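Local coordinates for protein catechol O-methyltransferase (Niastella koreensis, PDB 7CVW) that transfers a methyl group from S-adenosyl-L-methionine to catechol-like compounds with the help of magnesium, giving meta- and para-methylated products in equal proportion from protocatechuic acid, at residues A[117-122]-A[149-154]; A[70-75]-A[83-88]. One frame throughout, in Å; residues are numbered along the deposited sequence.

Contact 1. Residues A[117-122]-A[149-154]; sequences KAIDIL and FQWALR. With SAH (S-adenosyl-L-homocysteine), chain E.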
loop_
_atom_site.group_PDB
_atom_site.type_symbol
_atom_site.label_atom_id
_atom_site.label_comp_id
_atom_site.label_asym_id
_atom_site.label_seq_id
_atom_site.Cartn_x
_atom_site.Cartn_y
_atom_site.Cartn_z
ATOM N N LYS A 117 7.232 27.849 5.040
ATOM C CA LYS A 117 5.897 27.233 5.243
ATOM C C LYS A 117 5.415 26.610 3.936
ATOM O O LYS A 117 5.428 27.270 2.855
ATOM C CB LYS A 117 4.898 28.259 5.772
ATOM C CG LYS A 117 5.193 28.728 7.180
ATOM C CD LYS A 117 4.104 29.553 7.769
ATOM C CE LYS A 117 4.378 29.834 9.232
ATOM N NZ LYS A 117 3.221 30.486 9.886
ATOM N N ALA A 118 4.896 25.389 3.998
ATOM C CA ALA A 118 4.355 24.745 2.790
ATOM C C ALA A 118 3.248 25.610 2.180
ATOM O O ALA A 118 3.175 25.647 0.955
ATOM C CB ALA A 118 3.867 23.363 3.116
ATOM N N ILE A 119 2.413 26.286 2.970
ATOM C CA ILE A 119 1.275 27.052 2.374
ATOM C C ILE A 119 1.822 28.267 1.597
ATOM O O ILE A 119 1.124 28.759 0.718
ATOM C CB ILE A 119 0.227 27.417 3.445
ATOM C CG1 ILE A 119 -1.165 27.561 2.818
ATOM C CG2 ILE A 119 0.635 28.651 4.213
ATOM C CD1 ILE A 119 -1.770 26.263 2.410
ATOM N N ASP A 120 3.035 28.731 1.895
ATOM C CA ASP A 120 3.698 29.843 1.169
ATOM C C ASP A 120 4.411 29.271 -0.064
ATOM O O ASP A 120 4.442 29.937 -1.118
ATOM C CB ASP A 120 4.697 30.579 2.067
ATOM C CG ASP A 120 4.093 31.378 3.217
ATOM O OD1 ASP A 120 2.935 31.795 3.082
ATOM O OD2 ASP A 120 4.793 31.580 4.239
ATOM N N ILE A 121 5.019 28.097 0.056
ATOM C CA ILE A 121 5.860 27.538 -1.044
ATOM C C ILE A 121 5.006 26.853 -2.119
ATOM O O ILE A 121 5.385 26.887 -3.297
ATOM C CB ILE A 121 6.984 26.651 -0.476
ATOM C CG1 ILE A 121 7.953 27.486 0.365
ATOM C CG2 ILE A 121 7.712 25.918 -1.602
ATOM C CD1 ILE A 121 8.868 26.631 1.231
ATOM N N LEU A 122 3.914 26.205 -1.755
ATOM C CA LEU A 122 3.062 25.503 -2.743
ATOM C C LEU A 122 2.659 26.463 -3.862
ATOM O O LEU A 122 2.796 26.091 -5.038
ATOM C CB LEU A 122 1.878 24.854 -2.014
ATOM C CG LEU A 122 2.256 23.563 -1.280
ATOM C CD1 LEU A 122 1.217 23.169 -0.245
ATOM C CD2 LEU A 122 2.518 22.413 -2.247
ATOM N N PHE A 149 -3.730 19.301 0.247
ATOM C CA PHE A 149 -4.246 18.360 -0.763
ATOM C C PHE A 149 -4.764 19.145 -1.979
ATOM O O PHE A 149 -4.536 18.712 -3.117
ATOM C CB PHE A 149 -5.327 17.464 -0.183
ATOM C CG PHE A 149 -5.653 16.263 -1.027
ATOM C CD1 PHE A 149 -4.906 15.102 -0.916
ATOM C CD2 PHE A 149 -6.685 16.302 -1.952
ATOM C CE1 PHE A 149 -5.211 13.968 -1.656
ATOM C CE2 PHE A 149 -6.985 15.169 -2.699
ATOM C CZ PHE A 149 -6.249 14.011 -2.558
ATOM N N GLN A 150 -5.421 20.287 -1.770
ATOM C CA GLN A 150 -5.922 21.091 -2.911
ATOM C C GLN A 150 -4.746 21.600 -3.737
ATOM O O GLN A 150 -4.810 21.556 -4.948
ATOM C CB GLN A 150 -6.782 22.260 -2.441
ATOM C CG GLN A 150 -7.921 21.847 -1.524
ATOM C CD GLN A 150 -8.756 20.696 -2.024
ATOM O OE1 GLN A 150 -9.129 20.634 -3.196
ATOM N NE2 GLN A 150 -9.033 19.761 -1.124
ATOM N N TRP A 151 -3.678 22.066 -3.101
ATOM C CA TRP A 151 -2.452 22.493 -3.810
ATOM C C TRP A 151 -1.806 21.304 -4.506
ATOM O O TRP A 151 -1.373 21.429 -5.653
ATOM C CB TRP A 151 -1.498 23.166 -2.825
ATOM C CG TRP A 151 -1.889 24.567 -2.468
ATOM C CD1 TRP A 151 -2.365 25.007 -1.276
ATOM C CD2 TRP A 151 -1.882 25.712 -3.341
ATOM N NE1 TRP A 151 -2.629 26.352 -1.334
ATOM C CE2 TRP A 151 -2.345 26.808 -2.586
ATOM C CE3 TRP A 151 -1.516 25.915 -4.676
ATOM C CZ2 TRP A 151 -2.465 28.093 -3.111
ATOM C CZ3 TRP A 151 -1.624 27.188 -5.197
ATOM C CH2 TRP A 151 -2.105 28.252 -4.428
ATOM N N ALA A 152 -1.773 20.145 -3.863
ATOM C CA ALA A 152 -1.197 18.922 -4.457
ATOM C C ALA A 152 -1.926 18.622 -5.773
ATOM O O ALA A 152 -1.253 18.302 -6.778
ATOM C CB ALA A 152 -1.265 17.778 -3.478
ATOM N N LEU A 153 -3.249 18.764 -5.823
ATOM C CA LEU A 153 -4.001 18.486 -7.081
ATOM C C LEU A 153 -3.570 19.458 -8.184
ATOM O O LEU A 153 -3.454 19.042 -9.349
ATOM C CB LEU A 153 -5.498 18.594 -6.793
ATOM C CG LEU A 153 -6.066 17.470 -5.935
ATOM C CD1 LEU A 153 -7.546 17.726 -5.652
ATOM C CD2 LEU A 153 -5.900 16.132 -6.610
ATOM N N ARG A 154 -3.323 20.714 -7.837
ATOM C CA ARG A 154 -2.848 21.728 -8.813
ATOM C C ARG A 154 -1.472 21.323 -9.367
ATOM O O ARG A 154 -1.113 21.800 -10.431
ATOM C CB ARG A 154 -2.811 23.100 -8.145
ATOM C CG ARG A 154 -4.176 23.750 -7.988
ATOM C CD ARG A 154 -4.385 24.773 -9.087
ATOM N NE ARG A 154 -4.238 26.120 -8.557
ATOM C CZ ARG A 154 -3.776 27.167 -9.232
ATOM N NH1 ARG A 154 -3.361 27.041 -10.484
ATOM N NH2 ARG A 154 -3.710 28.340 -8.631
HETATM N N SAH E . 8.357 13.051 6.614
HETATM C CA SAH E . 9.302 13.075 7.749
HETATM C CB SAH E . 8.605 13.569 9.026
HETATM C CG SAH E . 8.025 14.940 8.924
HETATM S SD SAH E . 7.658 15.451 10.652
HETATM C C SAH E . 9.820 11.645 7.920
HETATM O O SAH E . 10.981 11.486 8.035
HETATM O OXT SAH E . 8.992 10.800 7.944
HETATM C "C5'" SAH E . 6.773 17.011 10.341
HETATM C "C4'" SAH E . 7.695 18.076 9.813
HETATM O "O4'" SAH E . 6.859 19.121 9.303
HETATM C "C3'" SAH E . 8.623 18.756 10.844
HETATM O "O3'" SAH E . 9.980 18.752 10.439
HETATM C "C2'" SAH E . 8.086 20.186 10.940
HETATM O "O2'" SAH E . 9.066 21.146 11.225
HETATM C "C1'" SAH E . 7.493 20.341 9.552
HETATM N N9 SAH E . 6.527 21.407 9.420
HETATM C C8 SAH E . 5.706 21.922 10.379
HETATM N N7 SAH E . 4.972 22.910 9.949
HETATM C C5 SAH E . 5.329 23.061 8.625
HETATM C C6 SAH E . 4.900 23.937 7.609
HETATM N N6 SAH E . 4.004 24.885 7.792
HETATM N N1 SAH E . 5.472 23.818 6.408
HETATM C C2 SAH E . 6.389 22.867 6.232
HETATM N N3 SAH E . 6.878 22.008 7.109
HETATM C C4 SAH E . 6.287 22.132 8.291
#
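The indole of Trp151 takes Leu122 on one face and the tip of Ile119 at a slant that is neither face nor edge. Leu122 CB stands 3.7 Å above the indole plane of Trp151, displaced toward the rim, and makes a CH-pi contact with the five-membered ring, 27° off its normal. The CD1 branch of Leu122 instead reaches the stem of the tryptophan, 3.7 Å from Trp151 CB, so the leucine lies obliquely across both the ring and its attachment. Ile119 comes in at about a right angle: CG1 anti to the backbone N (chi1 -153°) brings CD1 to the indole, and Ile119 CD1 stops 3.8 Å from Trp151 NE1. No hydrogen bond crosses between 117-122 and 149-154; the two segments meet through apolar contacts, and Tyr148 widens the patch by touching Ala118, Ile119 and Leu122.

The other flat group is the adenine of S-adenosyl-L-homocysteine, at the start of helix 118-128. Ala118 N donates to adenine N1 of the ligand over 2.9 Å, with an N-H...N angle of 160°, while Ala118 CB lies 3.7 Å from the same N1. Lys117 occupies the N-cap position, and its carbonyl oxygen takes the N-H groups of Asp120 and Ile121, closing the first turn. Packing of the helices that follow strands 111-115 and 133-138, with one N-terminus reading the adenine, belongs to the Rossmann-like fold of class I methyltransferases.

Contact 2. Residues A[70-75]-A[83-88]; sequences YSTIWM and GRLITL. With SAH (S-adenosyl-L-homocysteine), chain E.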
loop_
_atom_site.group_PDB
_atom_site.type_symbol
_atom_site.label_atom_id
_atom_site.label_comp_id
_atom_site.label_asym_id
_atom_site.label_seq_id
_atom_site.Cartn_x
_atom_site.Cartn_y
_atom_site.Cartn_z
ATOM N N TYR A 70 14.560 11.450 6.656
ATOM C CA TYR A 70 14.494 9.961 6.713
ATOM C C TYR A 70 13.564 9.466 5.595
ATOM O O TYR A 70 13.956 8.641 4.749
ATOM C CB TYR A 70 14.099 9.499 8.114
ATOM C CG TYR A 70 14.161 8.009 8.261
ATOM C CD1 TYR A 70 13.057 7.254 7.947
ATOM C CD2 TYR A 70 15.318 7.367 8.670
ATOM C CE1 TYR A 70 13.070 5.870 8.036
ATOM C CE2 TYR A 70 15.353 5.982 8.756
ATOM C CZ TYR A 70 14.232 5.241 8.441
ATOM O OH TYR A 70 14.272 3.884 8.462
ATOM N N SER A 71 12.323 9.952 5.557
ATOM C CA SER A 71 11.350 9.568 4.499
ATOM C C SER A 71 11.922 9.996 3.149
ATOM O O SER A 71 11.749 9.249 2.170
ATOM C CB SER A 71 9.981 10.137 4.708
ATOM O OG SER A 71 10.019 11.541 4.839
ATOM N N THR A 72 12.566 11.167 3.104
ATOM C CA THR A 72 13.151 11.756 1.883
ATOM C C THR A 72 14.162 10.789 1.257
ATOM O O THR A 72 14.141 10.563 0.028
ATOM C CB THR A 72 13.806 13.091 2.237
ATOM O OG1 THR A 72 12.969 13.757 3.193
ATOM C CG2 THR A 72 14.034 13.895 0.972
ATOM N N ILE A 73 15.045 10.236 2.070
ATOM C CA ILE A 73 16.090 9.307 1.555
ATOM C C ILE A 73 15.432 8.059 0.953
ATOM O O ILE A 73 15.842 7.627 -0.125
ATOM C CB ILE A 73 17.083 8.952 2.674
ATOM C CG1 ILE A 73 17.915 10.188 3.027
ATOM C CG2 ILE A 73 17.953 7.768 2.289
ATOM C CD1 ILE A 73 18.637 10.114 4.353
ATOM N N TRP A 74 14.498 7.431 1.664
ATOM C CA TRP A 74 13.768 6.240 1.153
ATOM C C TRP A 74 13.158 6.559 -0.216
ATOM O O TRP A 74 13.368 5.797 -1.186
ATOM C CB TRP A 74 12.697 5.824 2.150
ATOM C CG TRP A 74 13.168 4.947 3.269
ATOM C CD1 TRP A 74 13.261 5.269 4.593
ATOM C CD2 TRP A 74 13.547 3.569 3.159
ATOM N NE1 TRP A 74 13.663 4.182 5.310
ATOM C CE2 TRP A 74 13.850 3.122 4.455
ATOM C CE3 TRP A 74 13.640 2.675 2.089
ATOM C CZ2 TRP A 74 14.266 1.810 4.709
ATOM C CZ3 TRP A 74 14.073 1.390 2.337
ATOM C CH2 TRP A 74 14.337 0.956 3.634
ATOM N N MET A 75 12.419 7.649 -0.354
ATOM C CA MET A 75 11.752 7.945 -1.651
ATOM C C MET A 75 12.769 8.364 -2.717
ATOM O O MET A 75 12.621 7.924 -3.852
ATOM C CB MET A 75 10.679 9.025 -1.505
ATOM C CG MET A 75 9.526 8.532 -0.665
ATOM S SD MET A 75 8.171 9.741 -0.593
ATOM C CE MET A 75 8.912 11.005 0.429
ATOM N N GLY A 83 16.189 12.261 -11.995
ATOM C CA GLY A 83 14.957 12.525 -11.231
ATOM C C GLY A 83 15.196 13.551 -10.146
ATOM O O GLY A 83 16.353 13.844 -9.822
ATOM N N ARG A 84 14.126 14.101 -9.580
ATOM C CA ARG A 84 14.226 15.173 -8.575
ATOM C C ARG A 84 13.185 14.953 -7.489
ATOM O O ARG A 84 12.068 14.482 -7.790
ATOM C CB ARG A 84 14.024 16.541 -9.235
ATOM C CG ARG A 84 15.102 16.924 -10.241
ATOM C CD ARG A 84 16.456 17.167 -9.589
ATOM N NE ARG A 84 17.491 17.510 -10.561
ATOM C CZ ARG A 84 18.316 16.654 -11.172
ATOM N NH1 ARG A 84 18.274 15.354 -10.929
ATOM N NH2 ARG A 84 19.204 17.121 -12.036
ATOM N N LEU A 85 13.554 15.280 -6.264
ATOM C CA LEU A 85 12.599 15.358 -5.141
ATOM C C LEU A 85 12.718 16.748 -4.516
ATOM O O LEU A 85 13.814 17.182 -4.144
ATOM C CB LEU A 85 12.898 14.236 -4.149
ATOM C CG LEU A 85 11.863 14.031 -3.042
ATOM C CD1 LEU A 85 11.905 12.601 -2.542
ATOM C CD2 LEU A 85 12.075 15.001 -1.904
ATOM N N ILE A 86 11.604 17.444 -4.433
ATOM C CA ILE A 86 11.519 18.753 -3.731
ATOM C C ILE A 86 10.837 18.503 -2.384
ATOM O O ILE A 86 9.799 17.863 -2.361
ATOM C CB ILE A 86 10.743 19.762 -4.594
ATOM C CG1 ILE A 86 11.438 19.984 -5.943
ATOM C CG2 ILE A 86 10.569 21.046 -3.817
ATOM C CD1 ILE A 86 10.654 20.856 -6.904
ATOM N N THR A 87 11.456 18.908 -1.282
ATOM C CA THR A 87 10.865 18.691 0.066
ATOM C C THR A 87 10.772 20.039 0.760
ATOM O O THR A 87 11.730 20.843 0.635
ATOM C CB THR A 87 11.653 17.611 0.813
ATOM O OG1 THR A 87 11.003 17.320 2.062
ATOM C CG2 THR A 87 13.093 17.999 1.039
ATOM N N LEU A 88 9.674 20.270 1.470
ATOM C CA LEU A 88 9.366 21.572 2.106
ATOM C C LEU A 88 9.475 21.415 3.619
ATOM O O LEU A 88 8.954 20.438 4.175
ATOM C CB LEU A 88 7.969 22.029 1.713
ATOM C CG LEU A 88 7.643 22.012 0.225
ATOM C CD1 LEU A 88 6.302 22.683 -0.064
ATOM C CD2 LEU A 88 8.756 22.561 -0.630
HETATM N N SAH E . 8.357 13.051 6.614
HETATM C CA SAH E . 9.302 13.075 7.749
HETATM C CB SAH E . 8.605 13.569 9.026
HETATM C CG SAH E . 8.025 14.940 8.924
HETATM S SD SAH E . 7.658 15.451 10.652
HETATM C C SAH E . 9.820 11.645 7.920
HETATM O O SAH E . 10.981 11.486 8.035
HETATM O OXT SAH E . 8.992 10.800 7.944
HETATM C "C5'" SAH E . 6.773 17.011 10.341
HETATM C "C4'" SAH E . 7.695 18.076 9.813
HETATM O "O4'" SAH E . 6.859 19.121 9.303
HETATM C "C3'" SAH E . 8.623 18.756 10.844
HETATM O "O3'" SAH E . 9.980 18.752 10.439
HETATM C "C2'" SAH E . 8.086 20.186 10.940
HETATM O "O2'" SAH E . 9.066 21.146 11.225
HETATM C "C1'" SAH E . 7.493 20.341 9.552
HETATM N N9 SAH E . 6.527 21.407 9.420
HETATM C C8 SAH E . 5.706 21.922 10.379
HETATM N N7 SAH E . 4.972 22.910 9.949
HETATM C C5 SAH E . 5.329 23.061 8.625
HETATM C C6 SAH E . 4.900 23.937 7.609
HETATM N N6 SAH E . 4.004 24.885 7.792
HETATM N N1 SAH E . 5.472 23.818 6.408
HETATM C C2 SAH E . 6.389 22.867 6.232
HETATM N N3 SAH E . 6.878 22.008 7.109
HETATM C C4 SAH E . 6.287 22.132 8.291
#
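Thr72 and Thr87 face each other through their methyl groups in a buried helix-strand interface, CG2 of Thr72 4.2 Å from CG2 of Thr87, while both hydroxyls hydrogen-bond to the same oxygen, OE1 of Glu63. Thr87 OG1 is also bonded to Thr66 OG1. The split is set by torsion: in Thr72 the methyl is anti to the backbone N (OG1 chi1 -39°), placing it against Leu85 and Thr87. Leu85 meets the helix with both of its branches. Its CD2 meets Thr72 CG2 at 3.7 Å, and its CD1 lies 3.9 Å from Met75 CB, one helical turn further on. Met75 then runs on to Met135 and Phe137 of strand 133-138.

Helix 70-75 and strand 84-88 run nearly antiparallel, at 167°, with axes 10.0 Å apart at closest approach, as the helix of the beta-alpha-beta unit 60-64, 70-76, 84-89 packs on the sheet. At the start of the helix Ser71 holds the amino acid end of the ligand: Ser71 N donates to the carboxylate O of S-adenosyl-L-homocysteine at 3.2 Å, and the ligand's amino N donates to Ser71 OG at 2.9 Å. Ser71 OG is hydrogen-bonded to Glu63 OE2 as well. Glu63 thus bonds to three hydroxyls, those of Ser71, Thr72 and Thr87, which would help to stabilise the Glu63 carboxylate and probably favours the orientation in which Ser71 OG receives the ligand's amino group.

How the contacts relate
Contact 2 is the core member, every touching residue buried between helix and sheet; contact 1 lies nearer the surface, joining two helices on the flank with only Leu122 buried among its touching residues. Neither has a hydrogen bond between its segments. Contact 1 relies on an aromatic face and aliphatic tips, contact 2 on aliphatic side chains, including threonines whose hydroxyls bond to Glu63. No helix or strand is shared, but the two meet where Ile121 CG2 packs 3.6 Å from Leu88 CD2. Both also touch S-adenosyl-L-homocysteine, the product of the methyl donor: 117-122 at the adenine, 70-75 at the amino acid end, so together they grip opposite ends of one ligand.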